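Local structure of prolyl endopeptidase (Myxococcus xanthus, 2BKL) at residues 96-101 and 107-112; 294-299 and 305-310; 382-387 and 476-481; 545-550 and 598-603. The protein probably cleaves oligopeptides on the carboxyl side of proline, and far less readily of alanine, as a serine endopeptidase of the S9A family. All coordinates share one frame; numbering follows the deposited sequence.

In the fold
The four contacts follow one another along the chain. Contacts 1 and 2 lie in the beta-propeller, their centres about 41 Å apart: contact 1 pairs the third and fourth strands of one antiparallel blade, and contact 2 packs the third strand of another on the loop leading to its fourth. Contact 3 crosses between domains: the turn joining strands 376-383 and 386-394 of another blade reaches strand 477-481 in the eight-stranded sheet of the alpha/beta-hydrolase domain. Contact 4 joins two loops leading into neighbouring parallel strands of that sheet, its nearest atoms about 10 Å from contact 3 and its centre about 52 Å from that of contact 1. The bound ligand meets both domains, so their placement shapes the pocket.

Contact 1 (96-101 and 107-112); sequences LYWRQG and KVLLDP
Lys-107 pairs with Trp-98: its N gives a hydrogen bond to Trp-98 O (2.9 Å), and its O takes one from Trp-98 N (3.0 Å). The lysine chain runs alongside the indole and, bent at chi3 and chi4, brings NZ to 3.6 Å from Trp-98 CZ2; a water that accepts from Gln-100 N also takes a weak bond from NZ. Val-108 faces Tyr-97 on the sheet's other face, its CG2 3.5 Å from Tyr-97 CE2, while Tyr-97 OH hydrogen-bonds to His-88 NE2. Cutting Tyr-97 back to an alanine would probably open a gap beside this methyl and leave His-88 without its hydroxyl partner. Leu-109 N (2.8 Å) and Leu-110 N (3.2 Å) both bind Leu-96 O, the first in the carbonyl plane, the second tilted 23° from it. Leu-109 CD2 and Leu-110 CD1 both touch Leu-96 CD2 (4.0 and 3.8 Å), and Leu-110 O accepts from Leu-96 N. Two residues facing one make a classic beta bulge, here in the outermost hairpin of a propeller blade.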
loop_
_atom_site.group_PDB
_atom_site.type_symbol
_atom_site.label_atom_id
_atom_site.label_comp_id
_atom_site.label_asym_id
_atom_site.label_seq_id
_atom_site.Cartn_x
_atom_site.Cartn_y
_atom_site.Cartn_z
ATOM N N LEU A 96 11.422 -17.705 3.389
ATOM C CA LEU A 96 12.706 -17.130 2.987
ATOM C C LEU A 96 13.753 -18.242 2.872
ATOM O O LEU A 96 13.952 -18.994 3.810
ATOM C CB LEU A 96 13.163 -16.093 4.016
ATOM C CG LEU A 96 14.482 -15.410 3.675
ATOM C CD1 LEU A 96 14.423 -14.648 2.385
ATOM C CD2 LEU A 96 14.925 -14.449 4.789
ATOM N N TYR A 97 14.348 -18.371 1.690
ATOM C CA TYR A 97 15.402 -19.311 1.356
ATOM C C TYR A 97 16.717 -18.607 1.097
ATOM O O TYR A 97 16.754 -17.418 0.765
ATOM C CB TYR A 97 15.026 -20.029 0.048
ATOM C CG TYR A 97 13.950 -21.062 0.215
ATOM C CD1 TYR A 97 12.624 -20.714 0.198
ATOM C CD2 TYR A 97 14.280 -22.403 0.395
ATOM C CE1 TYR A 97 11.637 -21.673 0.355
ATOM C CE2 TYR A 97 13.295 -23.364 0.564
ATOM C CZ TYR A 97 11.982 -22.976 0.532
ATOM O OH TYR A 97 11.001 -23.930 0.705
ATOM N N TRP A 98 17.801 -19.359 1.171
ATOM C CA TRP A 98 19.088 -18.913 0.688
ATOM C C TRP A 98 19.830 -20.039 -0.017
ATOM O O TRP A 98 19.533 -21.227 0.170
ATOM C CB TRP A 98 19.957 -18.313 1.813
ATOM C CG TRP A 98 20.563 -19.332 2.727
ATOM C CD1 TRP A 98 19.943 -19.987 3.743
ATOM C CD2 TRP A 98 21.915 -19.787 2.729
ATOM N NE1 TRP A 98 20.810 -20.852 4.355
ATOM C CE2 TRP A 98 22.038 -20.733 3.768
ATOM C CE3 TRP A 98 23.039 -19.495 1.961
ATOM C CZ2 TRP A 98 23.239 -21.384 4.050
ATOM C CZ3 TRP A 98 24.238 -20.143 2.248
ATOM C CH2 TRP A 98 24.325 -21.068 3.283
ATOM N N ARG A 99 20.797 -19.649 -0.839
ATOM C CA ARG A 99 21.714 -20.588 -1.439
ATOM C C ARG A 99 23.068 -19.952 -1.653
ATOM O O ARG A 99 23.196 -18.708 -1.789
ATOM C CB ARG A 99 21.178 -21.127 -2.761
ATOM C CG ARG A 99 20.996 -20.097 -3.843
ATOM C CD ARG A 99 20.650 -20.701 -5.207
ATOM N NE ARG A 99 19.301 -21.226 -5.226
ATOM C CZ ARG A 99 18.808 -22.007 -6.172
ATOM N NH1 ARG A 99 19.561 -22.382 -7.196
ATOM N NH2 ARG A 99 17.549 -22.432 -6.086
ATOM N N GLN A 100 24.080 -20.809 -1.690
ATOM C CA GLN A 100 25.436 -20.395 -1.963
ATOM C C GLN A 100 25.687 -20.508 -3.453
ATOM O O GLN A 100 25.712 -21.617 -4.006
ATOM C CB GLN A 100 26.403 -21.292 -1.213
ATOM C CG GLN A 100 27.851 -20.836 -1.369
ATOM C CD GLN A 100 28.160 -19.693 -0.428
ATOM O OE1 GLN A 100 27.913 -19.806 0.758
ATOM N NE2 GLN A 100 28.671 -18.588 -0.964
ATOM N N GLY A 101 25.894 -19.381 -4.110
ATOM C CA GLY A 101 26.076 -19.357 -5.549
ATOM C C GLY A 101 24.781 -19.539 -6.316
ATOM O O GLY A 101 23.734 -19.914 -5.773
ATOM N N LYS A 107 18.303 -23.697 0.922
ATOM C CA LYS A 107 17.933 -24.060 2.271
ATOM C C LYS A 107 16.916 -23.069 2.821
ATOM O O LYS A 107 16.998 -21.859 2.574
ATOM C CB LYS A 107 19.175 -24.077 3.151
ATOM C CG LYS A 107 20.098 -25.285 2.831
ATOM C CD LYS A 107 21.458 -25.206 3.527
ATOM C CE LYS A 107 22.620 -25.678 2.611
ATOM N NZ LYS A 107 23.631 -24.585 2.390
ATOM N N VAL A 108 15.954 -23.576 3.571
ATOM C CA VAL A 108 15.011 -22.734 4.275
ATOM C C VAL A 108 15.754 -21.970 5.357
ATOM O O VAL A 108 16.532 -22.557 6.110
ATOM C CB VAL A 108 13.922 -23.584 4.956
ATOM C CG1 VAL A 108 13.058 -22.721 5.878
ATOM C CG2 VAL A 108 13.072 -24.282 3.936
ATOM N N LEU A 109 15.517 -20.668 5.435
ATOM C CA LEU A 109 16.137 -19.809 6.457
ATOM C C LEU A 109 15.090 -19.372 7.470
ATOM O O LEU A 109 15.270 -19.539 8.681
ATOM C CB LEU A 109 16.738 -18.553 5.821
ATOM C CG LEU A 109 17.564 -17.668 6.771
ATOM C CD1 LEU A 109 18.705 -18.405 7.447
ATOM C CD2 LEU A 109 18.100 -16.485 5.995
ATOM N N LEU A 110 13.974 -18.830 6.986
ATOM C CA LEU A 110 12.886 -18.399 7.854
ATOM C C LEU A 110 11.581 -18.945 7.296
ATOM O O LEU A 110 11.189 -18.599 6.191
ATOM C CB LEU A 110 12.794 -16.889 7.968
ATOM C CG LEU A 110 13.947 -16.140 8.612
ATOM C CD1 LEU A 110 13.783 -14.633 8.452
ATOM C CD2 LEU A 110 14.133 -16.534 10.080
ATOM N N ASP A 111 10.891 -19.758 8.095
ATOM C CA ASP A 111 9.608 -20.339 7.716
ATOM C C ASP A 111 8.530 -19.931 8.724
ATOM O O ASP A 111 8.365 -20.567 9.778
ATOM C CB ASP A 111 9.729 -21.855 7.648
ATOM C CG ASP A 111 8.427 -22.534 7.242
ATOM O OD1 ASP A 111 7.406 -21.820 7.002
ATOM O OD2 ASP A 111 8.353 -23.783 7.150
ATOM N N PRO A 112 7.823 -18.850 8.444
ATOM C CA PRO A 112 6.836 -18.339 9.384
ATOM C C PRO A 112 5.681 -19.288 9.611
ATOM O O PRO A 112 4.980 -19.103 10.596
ATOM C CB PRO A 112 6.349 -17.026 8.755
ATOM C CG PRO A 112 6.970 -16.933 7.469
ATOM C CD PRO A 112 7.972 -17.983 7.255
HETATM O O HOH W 1 23.861 -23.644 -0.850
#

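Contact 2 (294-299 and 305-310); sequences RQRVFE and PARASW
Glu-299 and Trp-310 bring the two backbones nearest, CA to CA 6.0 Å, where strand 296-299 meets the loop that returns through the 3-10 turn 307-309. The loop joins the third and outermost strands of a beta-propeller blade. Phe-298, with CG anti to its carbonyl carbon (chi1 -71°), offers a ring face to Trp-310: CE3 of the indole stands 3.8 Å above that plane toward its rim, an edge-to-face pair with planes at 62°. Arg-307, bent at chi2, brings NH2 to 3.4 Å from Phe-298 CZ. That same CZ sits over the centre of the Arg-296 guanidinium. Arg-307 NH2 is salt-bridged to the Glu-290 carboxylate and Arg-296 NH2 hydrogen-bonds to the Glu-290 backbone O, with Arg-296 NH1 salt-bridged to Glu-312. A serine replacing Phe-298 would probably open a gap, leaving CE3 without its ring face and one Arg-296 face uncovered, though those polar ties would remain. Trp-310 itself is fixed by NE1, which donates to Pro-305 O at 2.9 Å from above the carbonyl plane.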
loop_
_atom_site.group_PDB
_atom_site.type_symbol
_atom_site.label_atom_id
_atom_site.label_comp_id
_atom_site.label_asym_id
_atom_site.label_seq_id
_atom_site.Cartn_x
_atom_site.Cartn_y
_atom_site.Cartn_z
ATOM N N ARG A 294 6.665 16.468 -12.627
ATOM C CA ARG A 294 6.905 15.072 -13.002
ATOM C C ARG A 294 8.308 14.523 -12.667
ATOM O O ARG A 294 8.656 13.411 -13.075
ATOM C CB ARG A 294 6.609 14.878 -14.482
ATOM C CG ARG A 294 5.120 15.009 -14.842
ATOM C CD ARG A 294 4.856 14.822 -16.331
ATOM N NE ARG A 294 5.649 15.762 -17.125
ATOM C CZ ARG A 294 5.261 16.956 -17.500
ATOM N NH1 ARG A 294 4.042 17.417 -17.205
ATOM N NH2 ARG A 294 6.095 17.714 -18.190
ATOM N N GLN A 295 9.066 15.300 -11.889
ATOM C CA GLN A 295 10.356 14.949 -11.283
ATOM C C GLN A 295 11.530 14.975 -12.238
ATOM O O GLN A 295 11.403 14.859 -13.462
ATOM C CB GLN A 295 10.299 13.619 -10.503
ATOM C CG GLN A 295 9.328 13.696 -9.335
ATOM C CD GLN A 295 9.669 12.818 -8.148
ATOM O OE1 GLN A 295 10.007 13.333 -7.076
ATOM N NE2 GLN A 295 9.566 11.504 -8.308
ATOM N N ARG A 296 12.686 15.158 -11.627
ATOM C CA ARG A 296 13.959 15.261 -12.324
ATOM C C ARG A 296 15.064 14.808 -11.387
ATOM O O ARG A 296 14.810 14.565 -10.197
ATOM C CB ARG A 296 14.186 16.708 -12.797
ATOM C CG ARG A 296 14.178 17.763 -11.710
ATOM C CD ARG A 296 14.439 19.140 -12.297
ATOM N NE ARG A 296 14.177 20.241 -11.398
ATOM C CZ ARG A 296 14.558 21.492 -11.649
ATOM N NH1 ARG A 296 15.199 21.797 -12.776
ATOM N NH2 ARG A 296 14.283 22.442 -10.784
ATOM N N VAL A 297 16.263 14.652 -11.921
ATOM C CA VAL A 297 17.425 14.204 -11.152
ATOM C C VAL A 297 18.580 15.189 -11.201
ATOM O O VAL A 297 18.986 15.612 -12.268
ATOM C CB VAL A 297 17.945 12.810 -11.585
ATOM C CG1 VAL A 297 19.016 12.318 -10.617
ATOM C CG2 VAL A 297 16.787 11.798 -11.663
ATOM N N PHE A 298 19.124 15.493 -10.030
ATOM C CA PHE A 298 20.324 16.312 -9.841
ATOM C C PHE A 298 21.491 15.445 -9.346
ATOM O O PHE A 298 21.305 14.438 -8.647
ATOM C CB PHE A 298 20.080 17.399 -8.781
ATOM C CG PHE A 298 19.163 18.495 -9.208
ATOM C CD1 PHE A 298 19.661 19.597 -9.887
ATOM C CD2 PHE A 298 17.807 18.453 -8.917
ATOM C CE1 PHE A 298 18.844 20.616 -10.263
ATOM C CE2 PHE A 298 16.979 19.464 -9.330
ATOM C CZ PHE A 298 17.501 20.568 -9.997
ATOM N N GLU A 299 22.702 15.826 -9.736
ATOM C CA GLU A 299 23.935 15.319 -9.153
ATOM C C GLU A 299 24.441 16.387 -8.206
ATOM O O GLU A 299 24.509 17.560 -8.586
ATOM C CB GLU A 299 24.986 15.017 -10.222
ATOM C CG GLU A 299 26.291 14.464 -9.671
ATOM C CD GLU A 299 27.277 14.047 -10.744
ATOM O OE1 GLU A 299 26.894 13.808 -11.912
ATOM O OE2 GLU A 299 28.463 13.956 -10.412
ATOM N N PRO A 305 27.604 21.204 -1.438
ATOM C CA PRO A 305 26.216 20.731 -1.468
ATOM C C PRO A 305 25.118 21.805 -1.496
ATOM O O PRO A 305 23.926 21.460 -1.480
ATOM C CB PRO A 305 26.139 19.920 -0.187
ATOM C CG PRO A 305 26.988 20.725 0.783
ATOM C CD PRO A 305 28.129 21.255 -0.064
ATOM N N ALA A 306 25.463 23.084 -1.546
ATOM C CA ALA A 306 24.438 24.120 -1.570
ATOM C C ALA A 306 23.621 23.988 -2.844
ATOM O O ALA A 306 24.138 23.585 -3.872
ATOM C CB ALA A 306 25.065 25.492 -1.501
ATOM N N ARG A 307 22.347 24.345 -2.766
ATOM C CA ARG A 307 21.424 24.198 -3.888
ATOM C C ARG A 307 21.927 24.787 -5.206
ATOM O O ARG A 307 21.753 24.192 -6.262
ATOM C CB ARG A 307 20.065 24.802 -3.513
ATOM C CG ARG A 307 18.997 24.713 -4.583
ATOM C CD ARG A 307 18.655 23.296 -5.006
ATOM N NE ARG A 307 17.690 23.307 -6.098
ATOM C CZ ARG A 307 17.990 23.477 -7.381
ATOM N NH1 ARG A 307 19.248 23.622 -7.790
ATOM N NH2 ARG A 307 17.017 23.488 -8.284
ATOM N N ALA A 308 22.573 25.951 -5.133
ATOM C CA ALA A 308 23.050 26.629 -6.313
ATOM C C ALA A 308 24.090 25.819 -7.070
ATOM O O ALA A 308 24.301 26.060 -8.252
ATOM C CB ALA A 308 23.634 27.995 -5.937
ATOM N N SER A 309 24.754 24.900 -6.381
ATOM C CA SER A 309 25.800 24.082 -6.980
ATOM C C SER A 309 25.279 22.747 -7.537
ATOM O O SER A 309 26.077 21.994 -8.078
ATOM C CB SER A 309 26.886 23.790 -5.951
ATOM O OG SER A 309 27.482 24.995 -5.515
ATOM N N TRP A 310 23.991 22.453 -7.392
ATOM C CA TRP A 310 23.472 21.183 -7.911
ATOM C C TRP A 310 23.449 21.231 -9.431
ATOM O O TRP A 310 23.183 22.277 -10.000
ATOM C CB TRP A 310 22.047 20.943 -7.430
ATOM C CG TRP A 310 21.869 20.773 -5.940
ATOM C CD1 TRP A 310 22.795 20.949 -4.961
ATOM C CD2 TRP A 310 20.675 20.358 -5.287
ATOM N NE1 TRP A 310 22.248 20.690 -3.732
ATOM C CE2 TRP A 310 20.940 20.319 -3.904
ATOM C CE3 TRP A 310 19.386 20.011 -5.732
ATOM C CZ2 TRP A 310 19.974 19.977 -2.974
ATOM C CZ3 TRP A 310 18.455 19.672 -4.824
ATOM C CH2 TRP A 310 18.739 19.625 -3.458
#

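Contact 3 (382-387 and 476-481); sequences TSFTTP and GVYAVA
Phe-384 points CG anti to its carbonyl carbon (chi1 -75°), while Tyr-478 carries CG anti to its backbone N (chi1 179°), and these two choices send the rings toward each other across the boundary between propeller and alpha/beta-hydrolase domain. Phe-384 stands in the two-residue turn of a beta hairpin, between strands 376-383 and 386-394. Tyr-478 and Val-480 alternate with Ala-479 along strand 477-481 of the central hydrolase sheet, so both turn their side chains to the propeller.

A single atom does most of the touching. Phe-384 CE1 comes to the edge of the tyrosine ring, near its plane, 4.1 Å from Tyr-478 CE2, the two side chains lying at about a right angle. It also rests 4.0 Å from Val-480 CG2, the methyl anti to the valine's carbonyl carbon. No hydrogen bond joins the two segments and little surface is buried between them, although Phe-433 and Val-435 of the neighbouring strand 429-437 also pack on the phenylalanine. This is one apolar piece of the interface between the two domains.

Behind the ring, the turn is tied by its own polar groups. Ser-383 OG accepts from Thr-385 N at 3.2 Å, an ST turn, and shares a hydrogen bond with Thr-386 OG1 at 2.8 Å.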
loop_
_atom_site.group_PDB
_atom_site.type_symbol
_atom_site.label_atom_id
_atom_site.label_comp_id
_atom_site.label_asym_id
_atom_site.label_seq_id
_atom_site.Cartn_x
_atom_site.Cartn_y
_atom_site.Cartn_z
ATOM N N THR A 382 4.130 -7.699 -14.836
ATOM C CA THR A 382 2.804 -8.312 -14.725
ATOM C C THR A 382 1.878 -7.582 -15.675
ATOM O O THR A 382 2.158 -6.502 -16.139
ATOM C CB THR A 382 2.168 -8.231 -13.309
ATOM O OG1 THR A 382 2.075 -6.837 -12.898
ATOM C CG2 THR A 382 3.040 -8.858 -12.266
ATOM N N SER A 383 0.715 -8.159 -15.903
ATOM C CA SER A 383 -0.395 -7.415 -16.511
ATOM C C SER A 383 -1.665 -7.932 -15.889
ATOM O O SER A 383 -1.647 -8.861 -15.098
ATOM C CB SER A 383 -0.443 -7.573 -18.049
ATOM O OG SER A 383 -1.079 -8.775 -18.459
ATOM N N PHE A 384 -2.790 -7.302 -16.201
ATOM C CA PHE A 384 -4.053 -7.750 -15.640
ATOM C C PHE A 384 -4.365 -9.203 -15.995
ATOM O O PHE A 384 -5.132 -9.851 -15.270
ATOM C CB PHE A 384 -5.230 -6.851 -16.074
ATOM C CG PHE A 384 -5.273 -5.527 -15.377
ATOM C CD1 PHE A 384 -5.606 -5.424 -14.032
ATOM C CD2 PHE A 384 -4.978 -4.368 -16.066
ATOM C CE1 PHE A 384 -5.624 -4.163 -13.409
ATOM C CE2 PHE A 384 -4.982 -3.129 -15.459
ATOM C CZ PHE A 384 -5.304 -3.020 -14.131
ATOM N N THR A 385 -3.790 -9.683 -17.097
ATOM C CA THR A 385 -3.946 -11.072 -17.547
ATOM C C THR A 385 -2.642 -11.917 -17.596
ATOM O O THR A 385 -2.660 -13.058 -18.079
ATOM C CB THR A 385 -4.598 -11.064 -18.944
ATOM O OG1 THR A 385 -3.713 -10.470 -19.893
ATOM C CG2 THR A 385 -5.822 -10.174 -18.974
ATOM N N THR A 386 -1.541 -11.379 -17.079
ATOM C CA THR A 386 -0.198 -12.007 -17.126
ATOM C C THR A 386 0.332 -12.163 -15.705
ATOM O O THR A 386 0.714 -11.173 -15.077
ATOM C CB THR A 386 0.839 -11.119 -17.899
ATOM O OG1 THR A 386 0.451 -10.948 -19.258
ATOM C CG2 THR A 386 2.195 -11.816 -18.014
ATOM N N PRO A 387 0.401 -13.383 -15.189
ATOM C CA PRO A 387 1.057 -13.606 -13.897
ATOM C C PRO A 387 2.513 -13.110 -13.851
ATOM O O PRO A 387 3.141 -13.024 -14.904
ATOM C CB PRO A 387 0.974 -15.145 -13.732
ATOM C CG PRO A 387 -0.171 -15.534 -14.545
ATOM C CD PRO A 387 -0.160 -14.631 -15.731
ATOM N N GLY A 476 -18.231 -10.904 -16.174
ATOM C CA GLY A 476 -18.064 -9.646 -15.494
ATOM C C GLY A 476 -17.001 -8.755 -16.102
ATOM O O GLY A 476 -16.168 -9.186 -16.881
ATOM N N VAL A 477 -17.076 -7.481 -15.729
ATOM C CA VAL A 477 -16.099 -6.457 -16.108
ATOM C C VAL A 477 -15.422 -5.992 -14.841
ATOM O O VAL A 477 -16.078 -5.805 -13.812
ATOM C CB VAL A 477 -16.803 -5.289 -16.790
ATOM C CG1 VAL A 477 -15.863 -4.078 -17.047
ATOM C CG2 VAL A 477 -17.495 -5.767 -18.095
ATOM N N TYR A 478 -14.118 -5.838 -14.923
ATOM C CA TYR A 478 -13.313 -5.276 -13.827
ATOM C C TYR A 478 -12.694 -3.999 -14.321
ATOM O O TYR A 478 -12.025 -3.989 -15.364
ATOM C CB TYR A 478 -12.217 -6.250 -13.409
ATOM C CG TYR A 478 -11.304 -5.762 -12.303
ATOM C CD1 TYR A 478 -11.797 -5.498 -11.042
ATOM C CD2 TYR A 478 -9.946 -5.619 -12.523
ATOM C CE1 TYR A 478 -10.947 -5.070 -10.011
ATOM C CE2 TYR A 478 -9.095 -5.206 -11.514
ATOM C CZ TYR A 478 -9.609 -4.930 -10.271
ATOM O OH TYR A 478 -8.767 -4.514 -9.224
ATOM N N ALA A 479 -12.893 -2.899 -13.597
ATOM C CA ALA A 479 -12.385 -1.597 -14.012
ATOM C C ALA A 479 -11.607 -0.976 -12.882
ATOM O O ALA A 479 -11.996 -1.107 -11.717
ATOM C CB ALA A 479 -13.548 -0.684 -14.415
ATOM N N VAL A 480 -10.509 -0.306 -13.212
ATOM C CA VAL A 480 -9.624 0.332 -12.239
ATOM C C VAL A 480 -9.369 1.774 -12.721
ATOM O O VAL A 480 -8.780 1.977 -13.781
ATOM C CB VAL A 480 -8.278 -0.444 -12.092
ATOM C CG1 VAL A 480 -7.420 0.209 -11.018
ATOM C CG2 VAL A 480 -8.543 -1.921 -11.766
ATOM N N ALA A 481 -9.825 2.756 -11.948
ATOM C CA ALA A 481 -9.695 4.163 -12.330
ATOM C C ALA A 481 -8.467 4.785 -11.721
ATOM O O ALA A 481 -8.196 4.569 -10.517
ATOM C CB ALA A 481 -10.937 4.927 -11.946
#

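Contact 4 (545-550 and 598-603); sequences QRPELY and HVRPDV
Pro-547 and Val-603 make the closest touch, the ring atom CG of the proline meeting Val-603 CG1 at 3.7 Å. That methyl is the branch anti to the valine's backbone N (chi1 171°), and the two side chains cross at about a right angle. Pro-547 is further packed by Pro-606, which lies beyond the segments.

Arg-600 reaches over from the other loop. Its chain starts with CG anti to the carbonyl carbon, runs straight at chi2, then bends sharply at chi3 (-27°), an unusual torsion that brings the guanidinium toward the last turn of helix 534-545. NH1 approaches Gln-545 O with the edge of the group, yet at 4.2 Å it forms no hydrogen bond. A positive charge near the carbonyl end of a helix is nevertheless likely to be favourable. A bound MES molecule, probably from the crystallisation liquor, lies close to this side chain.

Within the first loop Arg-546 NE binds Glu-548 OE2 at 2.8 Å in a salt bridge, alongside the backbone bonds of the 3-10 turn. OE2 lies in the guanidinium plane, while NE meets its syn side 32° out of the carboxylate plane. Leu-549 CD1 covers one face of that guanidinium, and its NH2 has a second partner in Glu-514.

Together these loops join the approaches to strands 552-556 and 607-613, adjacent parallel strands of an alpha/beta-hydrolase sheet.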
loop_
_atom_site.group_PDB
_atom_site.type_symbol
_atom_site.label_atom_id
_atom_site.label_comp_id
_atom_site.label_asym_id
_atom_site.label_seq_id
_atom_site.Cartn_x
_atom_site.Cartn_y
_atom_site.Cartn_z
ATOM N N GLN A 545 -22.850 10.125 -1.347
ATOM C CA GLN A 545 -23.109 11.249 -2.273
ATOM C C GLN A 545 -24.058 10.933 -3.412
ATOM O O GLN A 545 -24.940 11.737 -3.735
ATOM C CB GLN A 545 -21.784 11.773 -2.848
ATOM C CG GLN A 545 -20.916 12.406 -1.779
ATOM C CD GLN A 545 -19.642 13.026 -2.297
ATOM O OE1 GLN A 545 -19.252 12.838 -3.454
ATOM N NE2 GLN A 545 -18.966 13.772 -1.424
ATOM N N ARG A 546 -23.859 9.782 -4.043
ATOM C CA ARG A 546 -24.585 9.417 -5.249
ATOM C C ARG A 546 -24.964 7.953 -5.202
ATOM O O ARG A 546 -24.549 7.159 -6.052
ATOM C CB ARG A 546 -23.748 9.699 -6.488
ATOM C CG ARG A 546 -23.364 11.149 -6.652
ATOM C CD ARG A 546 -24.402 11.988 -7.245
ATOM N NE ARG A 546 -24.836 11.584 -8.589
ATOM C CZ ARG A 546 -24.179 11.749 -9.746
ATOM N NH1 ARG A 546 -22.977 12.291 -9.841
ATOM N NH2 ARG A 546 -24.779 11.356 -10.867
ATOM N N PRO A 547 -25.773 7.566 -4.225
ATOM C CA PRO A 547 -26.139 6.158 -4.055
ATOM C C PRO A 547 -26.808 5.559 -5.300
ATOM O O PRO A 547 -26.628 4.360 -5.558
ATOM C CB PRO A 547 -27.086 6.187 -2.840
ATOM C CG PRO A 547 -27.603 7.606 -2.788
ATOM C CD PRO A 547 -26.429 8.432 -3.218
ATOM N N GLU A 548 -27.517 6.377 -6.062
ATOM C CA GLU A 548 -28.211 5.925 -7.250
ATOM C C GLU A 548 -27.328 5.420 -8.366
ATOM O O GLU A 548 -27.812 4.753 -9.265
ATOM C CB GLU A 548 -29.156 7.025 -7.756
ATOM C CG GLU A 548 -28.490 8.190 -8.461
ATOM C CD GLU A 548 -27.815 9.238 -7.559
ATOM O OE1 GLU A 548 -27.858 9.161 -6.306
ATOM O OE2 GLU A 548 -27.291 10.219 -8.129
ATOM N N LEU A 549 -26.038 5.713 -8.320
ATOM C CA LEU A 549 -25.117 5.231 -9.369
ATOM C C LEU A 549 -24.652 3.788 -9.176
ATOM O O LEU A 549 -24.069 3.222 -10.095
ATOM C CB LEU A 549 -23.873 6.118 -9.451
ATOM C CG LEU A 549 -24.020 7.569 -9.843
ATOM C CD1 LEU A 549 -22.673 8.284 -9.861
ATOM C CD2 LEU A 549 -24.681 7.697 -11.200
ATOM N N TYR A 550 -24.891 3.208 -8.008
ATOM C CA TYR A 550 -24.240 1.975 -7.586
ATOM C C TYR A 550 -25.234 0.938 -7.089
ATOM O O TYR A 550 -26.235 1.283 -6.449
ATOM C CB TYR A 550 -23.239 2.286 -6.469
ATOM C CG TYR A 550 -22.310 3.448 -6.785
ATOM C CD1 TYR A 550 -21.298 3.314 -7.733
ATOM C CD2 TYR A 550 -22.445 4.678 -6.161
ATOM C CE1 TYR A 550 -20.463 4.357 -8.020
ATOM C CE2 TYR A 550 -21.620 5.756 -6.444
ATOM C CZ TYR A 550 -20.618 5.590 -7.391
ATOM O OH TYR A 550 -19.816 6.644 -7.707
ATOM N N HIS A 598 -22.896 11.693 6.520
ATOM C CA HIS A 598 -23.709 11.922 5.333
ATOM C C HIS A 598 -24.575 10.750 4.931
ATOM O O HIS A 598 -24.968 10.611 3.756
ATOM C CB HIS A 598 -22.818 12.396 4.191
ATOM C CG HIS A 598 -22.317 13.792 4.399
ATOM N ND1 HIS A 598 -23.044 14.915 4.046
ATOM C CD2 HIS A 598 -21.190 14.248 5.000
ATOM C CE1 HIS A 598 -22.366 15.996 4.397
ATOM N NE2 HIS A 598 -21.246 15.619 4.988
ATOM N N VAL A 599 -24.916 9.918 5.910
ATOM C CA VAL A 599 -25.899 8.838 5.685
ATOM C C VAL A 599 -27.299 9.459 5.832
ATOM O O VAL A 599 -27.871 9.455 6.910
ATOM C CB VAL A 599 -25.673 7.641 6.606
ATOM C CG1 VAL A 599 -26.648 6.522 6.312
ATOM C CG2 VAL A 599 -24.228 7.144 6.500
ATOM N N ARG A 600 -27.777 10.078 4.765
ATOM C CA ARG A 600 -29.095 10.737 4.798
ATOM C C ARG A 600 -30.202 9.709 4.931
ATOM O O ARG A 600 -30.106 8.624 4.393
ATOM C CB ARG A 600 -29.315 11.548 3.542
ATOM C CG ARG A 600 -28.378 12.757 3.391
ATOM C CD ARG A 600 -28.472 13.480 2.039
ATOM N NE ARG A 600 -28.915 12.550 1.008
ATOM C CZ ARG A 600 -28.357 12.362 -0.181
ATOM N NH1 ARG A 600 -27.303 13.086 -0.589
ATOM N NH2 ARG A 600 -28.881 11.444 -0.994
ATOM N N PRO A 601 -31.286 10.053 5.628
ATOM C CA PRO A 601 -32.407 9.139 5.770
ATOM C C PRO A 601 -33.278 9.117 4.524
ATOM O O PRO A 601 -33.225 10.008 3.671
ATOM C CB PRO A 601 -33.171 9.721 6.946
ATOM C CG PRO A 601 -32.926 11.206 6.821
ATOM C CD PRO A 601 -31.487 11.299 6.384
ATOM N N ASP A 602 -34.119 8.096 4.450
ATOM C CA ASP A 602 -35.131 7.959 3.397
ATOM C C ASP A 602 -34.487 7.792 2.033
ATOM O O ASP A 602 -35.045 8.202 1.019
ATOM C CB ASP A 602 -36.121 9.124 3.412
ATOM C CG ASP A 602 -36.619 9.439 4.804
ATOM O OD1 ASP A 602 -37.033 8.494 5.536
ATOM O OD2 ASP A 602 -36.549 10.588 5.303
ATOM N N VAL A 603 -33.323 7.130 2.022
ATOM C CA VAL A 603 -32.546 6.826 0.821
ATOM C C VAL A 603 -32.341 5.325 0.720
ATOM O O VAL A 603 -31.977 4.678 1.703
ATOM C CB VAL A 603 -31.211 7.524 0.876
ATOM C CG1 VAL A 603 -30.273 7.066 -0.233
ATOM C CG2 VAL A 603 -31.405 9.013 0.795
#